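Local coordinates for protein paenibacillus xanthan lyase (Paenibacillus, PDB 6F2P) that cleaves the polysaccharide xanthan as a lyase, probably through its polysaccharide lyase family 8 region, which further beta-rich domains follow, at residues I762-P774 / K890-G902. Sequence-based numbering, arbitrary orientation.
With CA (calcium ion), chain C.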
# COMPACT_ATOMS: atom_id res chain seq x y z
N ILE A 762 -6.04 28.99 -10.08
CA ILE A 762 -5.99 28.87 -8.63
C ILE A 762 -4.89 29.77 -8.10
O ILE A 762 -3.71 29.45 -8.22
CB ILE A 762 -5.71 27.41 -8.20
CG1 ILE A 762 -6.81 26.48 -8.72
CG2 ILE A 762 -5.59 27.29 -6.69
CD1 ILE A 762 -6.62 25.04 -8.30
N PRO A 763 -5.27 30.91 -7.50
CA PRO A 763 -4.26 31.88 -7.05
C PRO A 763 -3.47 31.34 -5.87
O PRO A 763 -3.87 30.34 -5.27
CB PRO A 763 -5.09 33.09 -6.65
CG PRO A 763 -6.42 32.52 -6.28
CD PRO A 763 -6.64 31.33 -7.17
N ILE A 764 -2.35 32.00 -5.54
CA ILE A 764 -1.54 31.58 -4.40
C ILE A 764 -2.35 31.70 -3.12
O ILE A 764 -2.74 32.80 -2.73
CB ILE A 764 -0.28 32.43 -4.28
CG1 ILE A 764 0.58 32.31 -5.54
CG2 ILE A 764 0.51 32.04 -3.05
CD1 ILE A 764 1.03 30.89 -5.85
N PRO A 765 -2.61 30.57 -2.45
CA PRO A 765 -3.48 30.54 -1.27
C PRO A 765 -2.90 31.28 -0.06
O PRO A 765 -2.73 30.66 1.00
CB PRO A 765 -3.61 29.05 -0.96
CG PRO A 765 -2.38 28.45 -1.53
CD PRO A 765 -2.10 29.23 -2.78
N ASN A 766 -2.62 32.56 -0.20
CA ASN A 766 -2.09 33.36 0.91
C ASN A 766 -3.18 33.72 1.91
O ASN A 766 -4.30 34.04 1.52
CB ASN A 766 -1.43 34.64 0.38
CG ASN A 766 -0.04 34.40 -0.19
OD1 ASN A 766 0.73 33.60 0.35
ND2 ASN A 766 0.28 35.08 -1.29
N PRO A 767 -2.86 33.63 3.22
CA PRO A 767 -1.58 33.13 3.72
C PRO A 767 -1.59 31.61 3.89
O PRO A 767 -2.66 31.01 4.02
CB PRO A 767 -1.45 33.81 5.08
CG PRO A 767 -2.87 33.92 5.55
CD PRO A 767 -3.72 34.12 4.31
N TYR A 768 -0.41 31.00 3.88
CA TYR A 768 -0.28 29.58 4.16
C TYR A 768 -0.18 29.45 5.68
O TYR A 768 0.88 29.69 6.25
CB TYR A 768 1.01 29.03 3.56
CG TYR A 768 1.07 28.94 2.05
CD1 TYR A 768 1.49 30.02 1.28
CD2 TYR A 768 0.77 27.76 1.39
CE1 TYR A 768 1.56 29.94 -0.10
CE2 TYR A 768 0.85 27.66 0.02
CZ TYR A 768 1.24 28.75 -0.72
OH TYR A 768 1.31 28.65 -2.09
N GLU A 769 -1.27 29.08 6.34
CA GLU A 769 -1.27 29.00 7.80
C GLU A 769 -0.39 27.88 8.32
O GLU A 769 -0.61 26.71 7.99
CB GLU A 769 -2.69 28.85 8.34
CG GLU A 769 -3.63 29.95 7.88
CD GLU A 769 -3.37 31.28 8.58
OE1 GLU A 769 -4.21 32.18 8.43
OE2 GLU A 769 -2.35 31.42 9.28
N ALA A 770 0.60 28.24 9.13
CA ALA A 770 1.55 27.28 9.67
C ALA A 770 0.83 26.16 10.41
O ALA A 770 1.16 24.99 10.26
CB ALA A 770 2.53 27.98 10.60
N GLU A 771 -0.18 26.53 11.18
CA GLU A 771 -0.95 25.56 11.96
C GLU A 771 -1.68 24.53 11.11
O GLU A 771 -2.22 23.57 11.65
CB GLU A 771 -1.96 26.28 12.86
CG GLU A 771 -3.07 27.00 12.11
CD GLU A 771 -2.79 28.49 11.95
OE1 GLU A 771 -3.75 29.27 11.73
OE2 GLU A 771 -1.61 28.88 12.06
N ALA A 772 -1.73 24.72 9.80
CA ALA A 772 -2.47 23.80 8.94
C ALA A 772 -1.62 23.23 7.82
O ALA A 772 -2.13 22.68 6.84
CB ALA A 772 -3.72 24.46 8.39
N LEU A 773 -0.30 23.35 7.97
CA LEU A 773 0.61 22.86 6.95
C LEU A 773 1.10 21.46 7.26
O LEU A 773 1.56 21.18 8.37
CB LEU A 773 1.80 23.81 6.82
CG LEU A 773 1.48 25.10 6.09
CD1 LEU A 773 2.68 26.05 6.11
CD2 LEU A 773 1.04 24.78 4.66
N PRO A 774 1.00 20.56 6.28
CA PRO A 774 1.53 19.20 6.42
C PRO A 774 3.02 19.27 6.67
O PRO A 774 3.71 20.06 6.01
CB PRO A 774 1.24 18.56 5.06
CG PRO A 774 1.01 19.72 4.12
CD PRO A 774 0.40 20.80 4.95
N LYS A 890 13.31 28.48 20.42
CA LYS A 890 11.97 28.26 19.89
C LYS A 890 11.49 29.35 18.94
O LYS A 890 12.25 30.24 18.54
CB LYS A 890 10.97 28.03 21.03
CG LYS A 890 11.31 26.80 21.87
CD LYS A 890 10.26 26.53 22.93
CE LYS A 890 10.63 25.29 23.74
NZ LYS A 890 9.53 24.88 24.65
N LEU A 891 10.21 29.28 18.58
CA LEU A 891 9.66 30.20 17.60
C LEU A 891 8.15 30.09 17.58
O LEU A 891 7.60 28.99 17.75
CB LEU A 891 10.23 29.89 16.22
CG LEU A 891 9.81 30.72 15.01
CD1 LEU A 891 10.32 32.15 15.11
CD2 LEU A 891 10.32 30.07 13.73
N MET A 892 7.48 31.22 17.38
CA MET A 892 6.03 31.23 17.21
C MET A 892 5.68 31.60 15.76
O MET A 892 5.51 32.77 15.44
CB MET A 892 5.38 32.22 18.18
CG MET A 892 5.33 31.75 19.62
SD MET A 892 4.19 30.37 19.87
CE MET A 892 4.89 29.64 21.35
N LEU A 893 5.59 30.59 14.90
CA LEU A 893 5.31 30.80 13.48
C LEU A 893 3.81 30.93 13.20
O LEU A 893 3.03 30.04 13.53
CB LEU A 893 5.92 29.65 12.67
CG LEU A 893 5.74 29.60 11.15
CD1 LEU A 893 6.23 30.88 10.48
CD2 LEU A 893 6.49 28.39 10.61
N ASP A 894 3.41 32.03 12.58
CA ASP A 894 1.99 32.25 12.28
C ASP A 894 1.65 31.76 10.88
O ASP A 894 0.74 30.95 10.71
CB ASP A 894 1.59 33.72 12.46
CG ASP A 894 0.08 33.95 12.34
OD1 ASP A 894 -0.67 32.96 12.21
OD2 ASP A 894 -0.36 35.13 12.38
N ASN A 895 2.38 32.25 9.88
CA ASN A 895 2.13 31.84 8.50
C ASN A 895 3.27 32.17 7.53
O ASN A 895 4.29 32.73 7.92
CB ASN A 895 0.81 32.43 7.98
CG ASN A 895 0.82 33.95 7.90
OD1 ASN A 895 1.86 34.58 7.71
ND2 ASN A 895 -0.36 34.55 8.03
N PHE A 896 3.08 31.78 6.27
CA PHE A 896 3.93 32.22 5.18
C PHE A 896 3.07 32.99 4.20
O PHE A 896 1.86 32.75 4.09
CB PHE A 896 4.56 31.03 4.46
CG PHE A 896 5.59 30.28 5.25
CD1 PHE A 896 6.86 30.81 5.43
CD2 PHE A 896 5.30 29.04 5.80
CE1 PHE A 896 7.82 30.13 6.15
CE2 PHE A 896 6.26 28.34 6.52
CZ PHE A 896 7.52 28.89 6.70
N SER A 897 3.68 33.92 3.48
CA SER A 897 3.05 34.55 2.33
C SER A 897 4.05 34.50 1.19
O SER A 897 5.25 34.67 1.41
CB SER A 897 2.69 36.00 2.63
OG SER A 897 1.65 36.09 3.59
N LEU A 898 3.58 34.26 -0.02
CA LEU A 898 4.42 34.41 -1.20
C LEU A 898 3.91 35.61 -1.98
O LEU A 898 2.78 35.62 -2.45
CB LEU A 898 4.38 33.17 -2.09
CG LEU A 898 4.53 31.81 -1.41
CD1 LEU A 898 4.59 30.72 -2.47
CD2 LEU A 898 5.75 31.78 -0.52
N VAL A 899 4.76 36.62 -2.10
CA VAL A 899 4.41 37.87 -2.76
C VAL A 899 5.11 37.95 -4.10
O VAL A 899 6.26 37.55 -4.22
CB VAL A 899 4.86 39.06 -1.90
CG1 VAL A 899 4.41 40.38 -2.52
CG2 VAL A 899 4.33 38.92 -0.48
N SER A 900 4.43 38.46 -5.13
CA SER A 900 5.03 38.55 -6.46
C SER A 900 6.13 39.61 -6.48
O SER A 900 6.19 40.49 -5.63
CB SER A 900 3.98 38.84 -7.53
OG SER A 900 3.22 39.98 -7.20
N THR A 901 7.02 39.51 -7.46
CA THR A 901 8.13 40.44 -7.57
C THR A 901 8.15 41.06 -8.96
O THR A 901 7.39 40.63 -9.83
CB THR A 901 9.49 39.74 -7.30
OG1 THR A 901 9.79 38.85 -8.38
CG2 THR A 901 9.46 38.96 -5.99
N GLY A 902 9.00 42.05 -9.16
CA GLY A 902 9.14 42.69 -10.46
C GLY A 902 9.43 41.72 -11.60
O GLY A 902 8.95 41.92 -12.72
CA CA C . -1.88 31.10 11.75
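Tyr768 and Phe896 exchange both backbone hydrogen bonds as an antiparallel hydrogen-bonded pair, Glu769 faces Asn895 in the neighbouring non-hydrogen-bonded pair, and a further backbone bond, Ala770 N to Asp894 O (3.1 Å), ties the 3-10 turn that follows to strand 891-900. Beyond the other end, Asn766 replaces main chain with side chain: its amide receives Leu898 N at OD1 (2.9 Å) and donates an ND2 N-H to Leu898 O (2.8 Å); this acceptor lies near the Asn766 amide plane, whereas the donor stands above the Leu898 carbonyl plane. Asparagine suits this place because it carries donor and acceptor together, as a peptide edge does, just before the cis-proline Pro767.

Tyr768 and Phe896 point to the same face of the sheet. The Tyr768 ring sets CE1 3.7 Å from Leu898 CG, the two side chains crossing nearly at right angles, while its hydroxyl is hydrogen-bonded to Asp812 O. Leu773 brings CD1 to the edge of the Phe896 ring, 4.0 Å from CD2, and small Ala770 fits its methyl against Leu893 CG. Strand 806-813 adds Phe809 and Leu811 to this apolar layer.

Calcium, which favours hard oxygen ligands, joins the segments; its charge probably offsets the crowding of three carboxylates. Glu769 bends at chi2 (-74°) to bring OE2 to the metal, Glu771 grips it with both carboxylate oxygens, and Asp894 binds through OD1 (2.3 Å) and its carbonyl O, the acceptor of the Ala770 bond. Arg824 holds Asp894 OD2 in a salt bridge. Ser791 O and Lys794 O complete the site, where strand 891-900 makes a classic beta bulge against strand 817-826, Asp894 and Asn895 both facing Arg824: a junction consistent with the calcium-bound beta-sandwiches of carbohydrate-binding modules.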